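Long-range contacts in DNR protein (Pseudomonas aeruginosa, PDB 2Z69), which probably acts as a DNA-binding transcription factor that regulates dissimilative nitrate respiration in response to nitric oxide, the present chain being its sensor domain: residues A44-Q49 with A101-V106; Y58-C63 with P108-R113; V64-L69 with E79-R84. All coordinates share one frame; numbering follows the deposited sequence.

In the fold
All three contacts are antiparallel strand pairings in the beta barrel of the sensor domain, and each is partly buried. Interactions 1 and 3 lie in the same four-stranded sheet, where strand 63-69 runs between 102-105 and 75-82, and both reach the second subunit. Interaction 2 belongs to the other sheet, and no other chain of the assembly touches its segments. Interactions 1 and 2 each contain a classic beta bulge at a chain corner and recruit a hydroxyl, Thr-102 or Ser-109, to bind a backbone N-H. Interaction 3 pairs without a bulge and relies mainly on backbone bonds; Lys-65 and Glu-79 find their polar partners outside its segments, Glu-79 across the dimer interface.

Interaction 1. Residues A44-Q49 with A101-V106; sequences AYVFRQ and ATAQAV
Phe-47 lays one ring face against Ala-103, whose CB stands 3.8 Å from the centroid of the Phe-47 ring and 15° off its normal, a CH-pi contact displaced toward CZ. The first torsion of Phe-47 (chi1 52°) sets CG between its own backbone N and carbonyl carbon, and the ring edge meets a carbonyl, with Phe-47 CE2 3.3 Å from Ala-101 O. Beyond this pair, Phe-87 packs on both residues and Leu-151 of the second subunit touches Phe-47. Tyr-45 lies on the other face of the sheet, its ring slanting across two neighbours. Tyr-45 CD2 comes within 3.4 Å of Thr-102 CG2, while the planes of the ring and the Gln-104 amide are only 13° apart. The strands are antiparallel edge and inner strands of the cyclic nucleotide-binding fold, and a classic beta bulge shifts their register: Val-46 and Phe-47 both face Ala-103. Ala-103 O accepts from Val-46 N at 2.7 Å, and Ala-103 N donates to Phe-47 O. Val-46, where the chain turns its corner, also brings CB to 3.9 Å from Ala-103 CB. Past the bulge a side chain takes over the pairing, Gln-49 N donating to Thr-102 OG1 at 3.1 Å. That hydroxyl donates a hydrogen bond to a water 2.7 Å from Thr-102 OG1, and the water in turn donates to Gln-49 OE1.

Interaction 2. Residues Y58-C63 with P108-R113; sequences YLISGC and PSQLFR
Tyr-58 and Phe-112 form an antiparallel hydrogen-bonded pair, each backbone N donating to the other's O, and their rings stand next to each other, CD1 of one near CD1 of the other. Further along, two N-H groups share one acceptor. Gln-110 O receives both Ile-60 N, at 2.9 Å, and Ser-61 N, at 3.2 Å from the same Gln-110 O; the second approaches in the carbonyl plane on a lone pair. Gln-110 N donates back to Ser-61 O. Ile-60 and Ser-61 thus share Gln-110 in a classic beta bulge, at the corner where segment 58-63 leaves one sheet of the barrel for the other.

The apolar contacts lie on both faces. Ile-60 crosses Phe-112 at about a right angle and sets CD1 over the ring centre, 3.8 Å from the Phe-112 centroid and 4° off the normal, a CH-pi contact. On the face of Leu-59 and Leu-111 the methyls press tightly, Leu-59 CD1 lying 3.5 Å from Leu-111 CD2.

Side-chain polar bonds close the far end. Ser-109 OG, beside its own backbone N (chi1 -59°), accepts from Cys-63 N at 3.2 Å and is also hydrogen-bonded to Val-107 O. Ser-61 OG binds two waters, which donate to Gln-110 OE1 and Pro-108 O; the amide NE2 of Gln-110 bonds to Asn-39.

The chemistry implies a join with both corner amides satisfied by one carbonyl, apolar groups on either face, waters bridging the polar side chains of Ser-61 and Gln-110, and the Ser-109 hydroxyl extending the pairing to Cys-63 N.

Interaction 3. Residues V64-L69 with E79-R84; sequences VKIYRL and EVTNER
The beta hairpin of strands 63-69 and 75-82, at one side of the sheet that also carries strand 102-105, brings Val-64 to Ile-66 against Glu-79 to Thr-81. Its arms run antiparallel at 159°, with strand axes 4.7 Å apart at their closest, and this part keeps its register without a bulge. Val-64 and Thr-81 form a hydrogen-bonded pair: Thr-81 N donates to Val-64 O at 2.8 Å, almost in line with the carbonyl bond, and Val-64 N returns a longer bond of 3.2 Å to Thr-81 O. Two residues on, Ile-66 N donates to Glu-79 O at 2.8 Å, whereas the return bond from Glu-79 N to Ile-66 O is weak. Lys-65 and Val-80 make the non-hydrogen-bonded pair between them, on the face of the sheet opposite to Ile-66 and Glu-79. The Lys-65 side chain leads away from Val-80 to form a salt bridge with Glu-75.

Ile-66 and Glu-79 carry the main side-chain contact, running alongside each other in the same direction. The CG methylene of Glu-79 does the touching. With CG set between its backbone N and carbonyl carbon (chi1 45°), Glu-79 CG comes to 3.8 Å from Ile-66 CB. The chain then extends, and the carboxylate reaches the dimer partner, where OE2 accepts from Leu-151 N of the second subunit. The same Leu-151 packs on Ile-66, joining the hairpin to the other chain through both a polar and an apolar contact. At its far end Ile-66 CD1 lies 4.1 Å from Glu-79 OE2 and 4.2 Å from Thr-81 OG1.

Interaction 1. Residues A44-Q49 with A101-V106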
loop_
_atom_site.group_PDB
_atom_site.type_symbol
_atom_site.label_atom_id
_atom_site.label_comp_id
_atom_site.label_asym_id
_atom_site.label_seq_id
_atom_site.Cartn_x
_atom_site.Cartn_y
_atom_site.Cartn_z
ATOM N N ALA B 44 9.325 -30.325 -7.692
ATOM C CA ALA B 44 9.289 -29.500 -8.909
ATOM C C ALA B 44 9.144 -28.030 -8.514
ATOM O O ALA B 44 8.552 -27.742 -7.481
ATOM C CB ALA B 44 8.113 -29.930 -9.823
ATOM N N TYR B 45 9.683 -27.113 -9.334
ATOM C CA TYR B 45 9.641 -25.701 -9.021
ATOM C C TYR B 45 8.375 -25.020 -9.483
ATOM O O TYR B 45 7.941 -25.248 -10.621
ATOM C CB TYR B 45 10.874 -24.993 -9.596
ATOM C CG TYR B 45 12.114 -25.497 -8.905
ATOM C CD1 TYR B 45 12.894 -26.485 -9.496
ATOM C CD2 TYR B 45 12.422 -25.079 -7.612
ATOM C CE1 TYR B 45 14.041 -27.004 -8.840
ATOM C CE2 TYR B 45 13.553 -25.569 -6.940
ATOM C CZ TYR B 45 14.353 -26.531 -7.558
ATOM O OH TYR B 45 15.433 -27.039 -6.907
ATOM N N VAL B 46 7.776 -24.190 -8.622
ATOM C CA VAL B 46 6.672 -23.322 -9.079
ATOM C C VAL B 46 7.308 -22.109 -9.820
ATOM O O VAL B 46 6.878 -21.734 -10.881
ATOM C CB VAL B 46 5.834 -22.774 -7.969
ATOM C CG1 VAL B 46 4.578 -22.124 -8.559
ATOM C CG2 VAL B 46 5.427 -23.884 -6.961
ATOM N N PHE B 47 8.334 -21.507 -9.215
ATOM C CA PHE B 47 9.153 -20.520 -9.887
ATOM C C PHE B 47 10.510 -20.528 -9.185
ATOM O O PHE B 47 10.634 -21.096 -8.078
ATOM C CB PHE B 47 8.505 -19.138 -9.848
ATOM C CG PHE B 47 8.084 -18.672 -8.453
ATOM C CD1 PHE B 47 6.764 -18.692 -8.083
ATOM C CD2 PHE B 47 9.020 -18.142 -7.552
ATOM C CE1 PHE B 47 6.362 -18.186 -6.782
ATOM C CE2 PHE B 47 8.641 -17.672 -6.302
ATOM C CZ PHE B 47 7.294 -17.698 -5.926
ATOM N N ARG B 48 11.511 -19.989 -9.875
ATOM C CA ARG B 48 12.889 -19.898 -9.373
ATOM C C ARG B 48 13.289 -18.434 -9.122
ATOM O O ARG B 48 12.854 -17.541 -9.838
ATOM C CB ARG B 48 13.880 -20.556 -10.352
ATOM C CG ARG B 48 13.511 -22.021 -10.713
ATOM C CD ARG B 48 14.350 -22.532 -11.929
ATOM N NE ARG B 48 13.970 -23.924 -12.248
ATOM C CZ ARG B 48 12.858 -24.222 -12.901
ATOM N NH1 ARG B 48 12.070 -23.233 -13.313
ATOM N NH2 ARG B 48 12.562 -25.485 -13.183
ATOM N N GLN B 49 14.112 -18.208 -8.097
ATOM C CA GLN B 49 14.568 -16.894 -7.775
ATOM C C GLN B 49 15.261 -16.348 -9.032
ATOM O O GLN B 49 16.003 -17.067 -9.676
ATOM C CB GLN B 49 15.519 -16.930 -6.579
ATOM C CG GLN B 49 16.274 -15.554 -6.326
ATOM C CD GLN B 49 17.031 -15.539 -5.020
ATOM O OE1 GLN B 49 16.858 -16.434 -4.178
ATOM N NE2 GLN B 49 17.875 -14.511 -4.825
ATOM N N ALA B 101 12.799 -15.086 -4.504
ATOM C CA ALA B 101 12.946 -16.396 -3.850
ATOM C C ALA B 101 12.464 -17.486 -4.808
ATOM O O ALA B 101 11.868 -17.169 -5.835
ATOM C CB ALA B 101 12.116 -16.449 -2.547
ATOM N N THR B 102 12.676 -18.752 -4.435
ATOM C CA THR B 102 12.268 -19.933 -5.216
ATOM C C THR B 102 11.138 -20.582 -4.455
ATOM O O THR B 102 11.142 -20.574 -3.237
ATOM C CB THR B 102 13.462 -20.938 -5.259
ATOM O OG1 THR B 102 14.571 -20.328 -5.935
ATOM C CG2 THR B 102 13.127 -22.239 -5.906
ATOM N N ALA B 103 10.183 -21.158 -5.175
ATOM C CA ALA B 103 9.035 -21.858 -4.568
ATOM C C ALA B 103 9.077 -23.258 -5.148
ATOM O O ALA B 103 9.143 -23.413 -6.375
ATOM C CB ALA B 103 7.744 -21.182 -4.943
ATOM N N GLN B 104 9.060 -24.265 -4.272
ATOM C CA GLN B 104 9.227 -25.666 -4.669
ATOM C C GLN B 104 8.154 -26.501 -4.013
ATOM O O GLN B 104 7.906 -26.361 -2.821
ATOM C CB GLN B 104 10.609 -26.200 -4.230
ATOM C CG GLN B 104 10.964 -27.616 -4.778
ATOM C CD GLN B 104 12.389 -28.066 -4.403
ATOM O OE1 GLN B 104 13.043 -28.822 -5.124
ATOM N NE2 GLN B 104 12.862 -27.583 -3.310
ATOM N N ALA B 105 7.539 -27.399 -4.763
ATOM C CA ALA B 105 6.532 -28.287 -4.201
ATOM C C ALA B 105 7.243 -29.316 -3.332
ATOM O O ALA B 105 8.252 -29.893 -3.742
ATOM C CB ALA B 105 5.759 -28.974 -5.315
ATOM N N VAL B 106 6.756 -29.516 -2.118
ATOM C CA VAL B 106 7.308 -30.558 -1.262
ATOM C C VAL B 106 6.480 -31.872 -1.323
ATOM O O VAL B 106 6.928 -32.875 -0.802
ATOM C CB VAL B 106 7.479 -30.111 0.185
ATOM C CG1 VAL B 106 8.095 -28.703 0.259
ATOM C CG2 VAL B 106 6.187 -30.135 0.868
HETATM O O HOH W 1 16.285 -19.295 -4.172
#

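Interaction 2. Residues Y58-C63 with P108-R113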
loop_
_atom_site.group_PDB
_atom_site.type_symbol
_atom_site.label_atom_id
_atom_site.label_comp_id
_atom_site.label_asym_id
_atom_site.label_seq_id
_atom_site.Cartn_x
_atom_site.Cartn_y
_atom_site.Cartn_z
ATOM N N TYR B 58 -2.517 -19.583 -6.375
ATOM C CA TYR B 58 -3.366 -20.178 -5.360
ATOM C C TYR B 58 -3.073 -21.678 -5.326
ATOM O O TYR B 58 -3.079 -22.347 -6.373
ATOM C CB TYR B 58 -4.815 -19.921 -5.703
ATOM C CG TYR B 58 -5.799 -20.547 -4.759
ATOM C CD1 TYR B 58 -6.351 -21.788 -5.060
ATOM C CD2 TYR B 58 -6.166 -19.914 -3.579
ATOM C CE1 TYR B 58 -7.256 -22.396 -4.236
ATOM C CE2 TYR B 58 -7.114 -20.517 -2.716
ATOM C CZ TYR B 58 -7.638 -21.763 -3.074
ATOM O OH TYR B 58 -8.520 -22.417 -2.299
ATOM N N LEU B 59 -2.813 -22.204 -4.135
ATOM C CA LEU B 59 -2.488 -23.629 -3.980
ATOM C C LEU B 59 -3.776 -24.434 -3.759
ATOM O O LEU B 59 -4.377 -24.419 -2.677
ATOM C CB LEU B 59 -1.477 -23.817 -2.809
ATOM C CG LEU B 59 -0.825 -25.169 -2.542
ATOM C CD1 LEU B 59 -0.211 -25.765 -3.784
ATOM C CD2 LEU B 59 0.211 -25.034 -1.417
ATOM N N ILE B 60 -4.209 -25.142 -4.800
ATOM C CA ILE B 60 -5.445 -25.919 -4.703
ATOM C C ILE B 60 -5.180 -27.095 -3.758
ATOM O O ILE B 60 -5.879 -27.266 -2.777
ATOM C CB ILE B 60 -5.952 -26.414 -6.080
ATOM C CG1 ILE B 60 -6.191 -25.230 -7.039
ATOM C CG2 ILE B 60 -7.204 -27.295 -5.923
ATOM C CD1 ILE B 60 -5.866 -25.605 -8.496
ATOM N N SER B 61 -4.118 -27.859 -4.031
ATOM C CA SER B 61 -3.846 -29.069 -3.247
ATOM C C SER B 61 -2.351 -29.180 -3.156
ATOM O O SER B 61 -1.632 -28.773 -4.086
ATOM C CB SER B 61 -4.433 -30.312 -3.939
ATOM O OG SER B 61 -3.775 -30.563 -5.186
ATOM N N GLY B 62 -1.867 -29.723 -2.047
ATOM C CA GLY B 62 -0.434 -29.937 -1.907
ATOM C C GLY B 62 0.184 -28.966 -0.926
ATOM O O GLY B 62 -0.506 -28.499 -0.012
ATOM N N CYS B 63 1.469 -28.642 -1.145
ATOM C CA CYS B 63 2.287 -27.904 -0.164
ATOM C C CYS B 63 3.572 -27.380 -0.820
ATOM O O CYS B 63 4.281 -28.117 -1.489
ATOM C CB CYS B 63 2.599 -28.798 1.037
ATOM S SG CYS B 63 3.607 -28.051 2.371
ATOM N N PRO B 108 3.266 -33.777 -4.376
ATOM C CA PRO B 108 2.519 -33.496 -5.606
ATOM C C PRO B 108 1.479 -32.418 -5.335
ATOM O O PRO B 108 0.717 -32.541 -4.368
ATOM C CB PRO B 108 1.819 -34.817 -5.909
ATOM C CG PRO B 108 2.780 -35.877 -5.345
ATOM C CD PRO B 108 3.255 -35.222 -4.041
ATOM N N SER B 109 1.459 -31.375 -6.169
ATOM C CA SER B 109 0.635 -30.201 -5.884
ATOM C C SER B 109 -0.087 -29.737 -7.147
ATOM O O SER B 109 0.343 -30.031 -8.277
ATOM C CB SER B 109 1.539 -29.053 -5.323
ATOM O OG SER B 109 2.214 -29.472 -4.126
ATOM N N GLN B 110 -1.173 -28.994 -6.958
ATOM C CA GLN B 110 -1.876 -28.406 -8.070
ATOM C C GLN B 110 -2.181 -26.955 -7.731
ATOM O O GLN B 110 -2.588 -26.646 -6.613
ATOM C CB GLN B 110 -3.176 -29.185 -8.395
ATOM C CG GLN B 110 -3.786 -28.734 -9.703
ATOM C CD GLN B 110 -4.946 -29.594 -10.168
ATOM O OE1 GLN B 110 -5.944 -29.705 -9.478
ATOM N NE2 GLN B 110 -4.819 -30.191 -11.351
ATOM N N LEU B 111 -2.004 -26.071 -8.710
ATOM C CA LEU B 111 -2.178 -24.633 -8.478
ATOM C C LEU B 111 -2.948 -23.951 -9.575
ATOM O O LEU B 111 -3.064 -24.502 -10.671
ATOM C CB LEU B 111 -0.824 -23.917 -8.320
ATOM C CG LEU B 111 0.171 -24.629 -7.403
ATOM C CD1 LEU B 111 1.291 -25.181 -8.299
ATOM C CD2 LEU B 111 0.765 -23.688 -6.411
ATOM N N PHE B 112 -3.470 -22.757 -9.255
ATOM C CA PHE B 112 -3.908 -21.769 -10.221
ATOM C C PHE B 112 -2.822 -20.724 -10.286
ATOM O O PHE B 112 -2.393 -20.246 -9.245
ATOM C CB PHE B 112 -5.179 -21.086 -9.726
ATOM C CG PHE B 112 -6.420 -21.905 -9.896
ATOM C CD1 PHE B 112 -7.345 -21.989 -8.862
ATOM C CD2 PHE B 112 -6.678 -22.571 -11.097
ATOM C CE1 PHE B 112 -8.525 -22.727 -8.999
ATOM C CE2 PHE B 112 -7.862 -23.313 -11.260
ATOM C CZ PHE B 112 -8.795 -23.386 -10.206
ATOM N N ARG B 113 -2.357 -20.381 -11.481
ATOM C CA ARG B 113 -1.396 -19.289 -11.667
ATOM C C ARG B 113 -2.165 -18.092 -12.176
ATOM O O ARG B 113 -2.697 -18.137 -13.292
ATOM C CB ARG B 113 -0.365 -19.648 -12.727
ATOM C CG ARG B 113 0.385 -18.453 -13.306
ATOM C CD ARG B 113 1.697 -18.847 -14.057
ATOM N NE ARG B 113 1.406 -19.810 -15.096
ATOM C CZ ARG B 113 1.959 -21.010 -15.232
ATOM N NH1 ARG B 113 2.915 -21.447 -14.414
ATOM N NH2 ARG B 113 1.557 -21.767 -16.233
HETATM O O HOH W 2 -5.812 -30.985 -6.987
HETATM O O HOH W 3 -1.985 -32.581 -5.400
#

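Interaction 3. Residues V64-L69 with E79-R84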
loop_
_atom_site.group_PDB
_atom_site.type_symbol
_atom_site.label_atom_id
_atom_site.label_comp_id
_atom_site.label_asym_id
_atom_site.label_seq_id
_atom_site.Cartn_x
_atom_site.Cartn_y
_atom_site.Cartn_z
ATOM N N VAL B 64 3.858 -26.091 -0.641
ATOM C CA VAL B 64 4.967 -25.416 -1.387
ATOM C C VAL B 64 5.883 -24.737 -0.358
ATOM O O VAL B 64 5.386 -24.130 0.589
ATOM C CB VAL B 64 4.385 -24.384 -2.362
ATOM C CG1 VAL B 64 5.391 -23.293 -2.725
ATOM C CG2 VAL B 64 3.834 -25.103 -3.633
ATOM N N LYS B 65 7.201 -24.909 -0.478
ATOM C CA LYS B 65 8.117 -24.177 0.384
ATOM C C LYS B 65 8.791 -23.036 -0.388
ATOM O O LYS B 65 9.073 -23.149 -1.609
ATOM C CB LYS B 65 9.162 -25.096 1.034
ATOM C CG LYS B 65 10.210 -25.680 0.075
ATOM C CD LYS B 65 11.408 -26.219 0.851
ATOM C CE LYS B 65 12.367 -26.924 -0.118
ATOM N NZ LYS B 65 13.621 -27.517 0.508
ATOM N N ILE B 66 9.056 -21.933 0.308
ATOM C CA ILE B 66 9.626 -20.748 -0.354
ATOM C C ILE B 66 10.923 -20.329 0.356
ATOM O O ILE B 66 10.922 -20.120 1.549
ATOM C CB ILE B 66 8.561 -19.568 -0.404
ATOM C CG1 ILE B 66 7.274 -20.067 -1.103
ATOM C CG2 ILE B 66 9.156 -18.301 -1.054
ATOM C CD1 ILE B 66 6.306 -19.024 -1.417
ATOM N N TYR B 67 12.019 -20.211 -0.389
ATOM C CA TYR B 67 13.364 -20.023 0.178
ATOM C C TYR B 67 14.297 -19.256 -0.762
ATOM O O TYR B 67 14.083 -19.264 -1.973
ATOM C CB TYR B 67 14.025 -21.387 0.484
ATOM C CG TYR B 67 14.263 -22.280 -0.744
ATOM C CD1 TYR B 67 13.264 -23.099 -1.216
ATOM C CD2 TYR B 67 15.505 -22.301 -1.414
ATOM C CE1 TYR B 67 13.448 -23.917 -2.323
ATOM C CE2 TYR B 67 15.704 -23.138 -2.532
ATOM C CZ TYR B 67 14.651 -23.944 -2.965
ATOM O OH TYR B 67 14.766 -24.790 -4.043
ATOM N N ARG B 68 15.335 -18.612 -0.221
ATOM C CA ARG B 68 16.431 -18.121 -1.056
ATOM C C ARG B 68 17.692 -18.953 -0.788
ATOM O O ARG B 68 18.064 -19.203 0.381
ATOM C CB ARG B 68 16.777 -16.657 -0.761
ATOM C CG ARG B 68 15.605 -15.670 -0.692
ATOM C CD ARG B 68 15.910 -14.589 0.354
ATOM N NE ARG B 68 15.163 -13.341 0.167
ATOM C CZ ARG B 68 15.722 -12.165 -0.128
ATOM N NH1 ARG B 68 17.036 -12.055 -0.279
ATOM N NH2 ARG B 68 14.970 -11.086 -0.276
ATOM N N LEU B 69 18.362 -19.352 -1.870
ATOM C CA LEU B 69 19.611 -20.081 -1.785
ATOM C C LEU B 69 20.742 -19.088 -1.666
ATOM O O LEU B 69 20.792 -18.084 -2.387
ATOM C CB LEU B 69 19.789 -20.975 -2.999
ATOM N N GLU B 79 8.765 -19.174 3.888
ATOM C CA GLU B 79 7.488 -19.704 4.339
ATOM C C GLU B 79 7.231 -21.096 3.777
ATOM O O GLU B 79 7.831 -21.505 2.785
ATOM C CB GLU B 79 6.358 -18.752 3.938
ATOM C CG GLU B 79 6.493 -18.270 2.492
ATOM C CD GLU B 79 5.611 -17.048 2.149
ATOM O OE1 GLU B 79 4.416 -17.015 2.565
ATOM O OE2 GLU B 79 6.108 -16.131 1.443
ATOM N N VAL B 80 6.342 -21.823 4.439
ATOM C CA VAL B 80 5.789 -23.053 3.914
ATOM C C VAL B 80 4.293 -22.782 3.723
ATOM O O VAL B 80 3.608 -22.398 4.678
ATOM C CB VAL B 80 6.026 -24.235 4.867
ATOM C CG1 VAL B 80 5.334 -25.501 4.329
ATOM C CG2 VAL B 80 7.560 -24.457 5.068
ATOM N N THR B 81 3.806 -22.919 2.487
ATOM C CA THR B 81 2.398 -22.630 2.182
ATOM C C THR B 81 1.542 -23.902 2.157
ATOM O O THR B 81 1.880 -24.874 1.488
ATOM C CB THR B 81 2.268 -21.903 0.838
ATOM O OG1 THR B 81 3.149 -20.756 0.816
ATOM C CG2 THR B 81 0.825 -21.459 0.595
ATOM N N ASN B 82 0.428 -23.874 2.875
ATOM C CA ASN B 82 -0.534 -24.989 2.924
ATOM C C ASN B 82 -1.624 -24.821 1.872
ATOM O O ASN B 82 -1.850 -23.694 1.383
ATOM C CB ASN B 82 -1.158 -25.073 4.330
ATOM C CG ASN B 82 -0.101 -25.302 5.417
ATOM O OD1 ASN B 82 0.709 -26.223 5.330
ATOM N ND2 ASN B 82 -0.093 -24.439 6.421
ATOM N N GLU B 83 -2.309 -25.914 1.526
ATOM C CA GLU B 83 -3.375 -25.820 0.521
ATOM C C GLU B 83 -4.423 -24.760 0.864
ATOM O O GLU B 83 -4.566 -24.364 2.033
ATOM C CB GLU B 83 -4.012 -27.197 0.177
ATOM C CG GLU B 83 -4.708 -27.965 1.265
ATOM C CD GLU B 83 -4.978 -29.429 0.827
ATOM O OE1 GLU B 83 -4.179 -29.994 0.016
ATOM O OE2 GLU B 83 -5.967 -30.018 1.298
ATOM N N ARG B 84 -5.121 -24.287 -0.170
ATOM C CA ARG B 84 -6.147 -23.229 -0.059
ATOM C C ARG B 84 -5.567 -21.881 0.450
ATOM O O ARG B 84 -6.252 -21.102 1.119
ATOM C CB ARG B 84 -7.343 -23.703 0.766
ATOM C CG ARG B 84 -8.028 -24.966 0.215
ATOM C CD ARG B 84 -9.372 -25.284 0.955
ATOM N NE ARG B 84 -9.173 -25.693 2.352
ATOM C CZ ARG B 84 -8.705 -26.883 2.744
ATOM N NH1 ARG B 84 -8.376 -27.825 1.859
ATOM N NH2 ARG B 84 -8.550 -27.133 4.034
#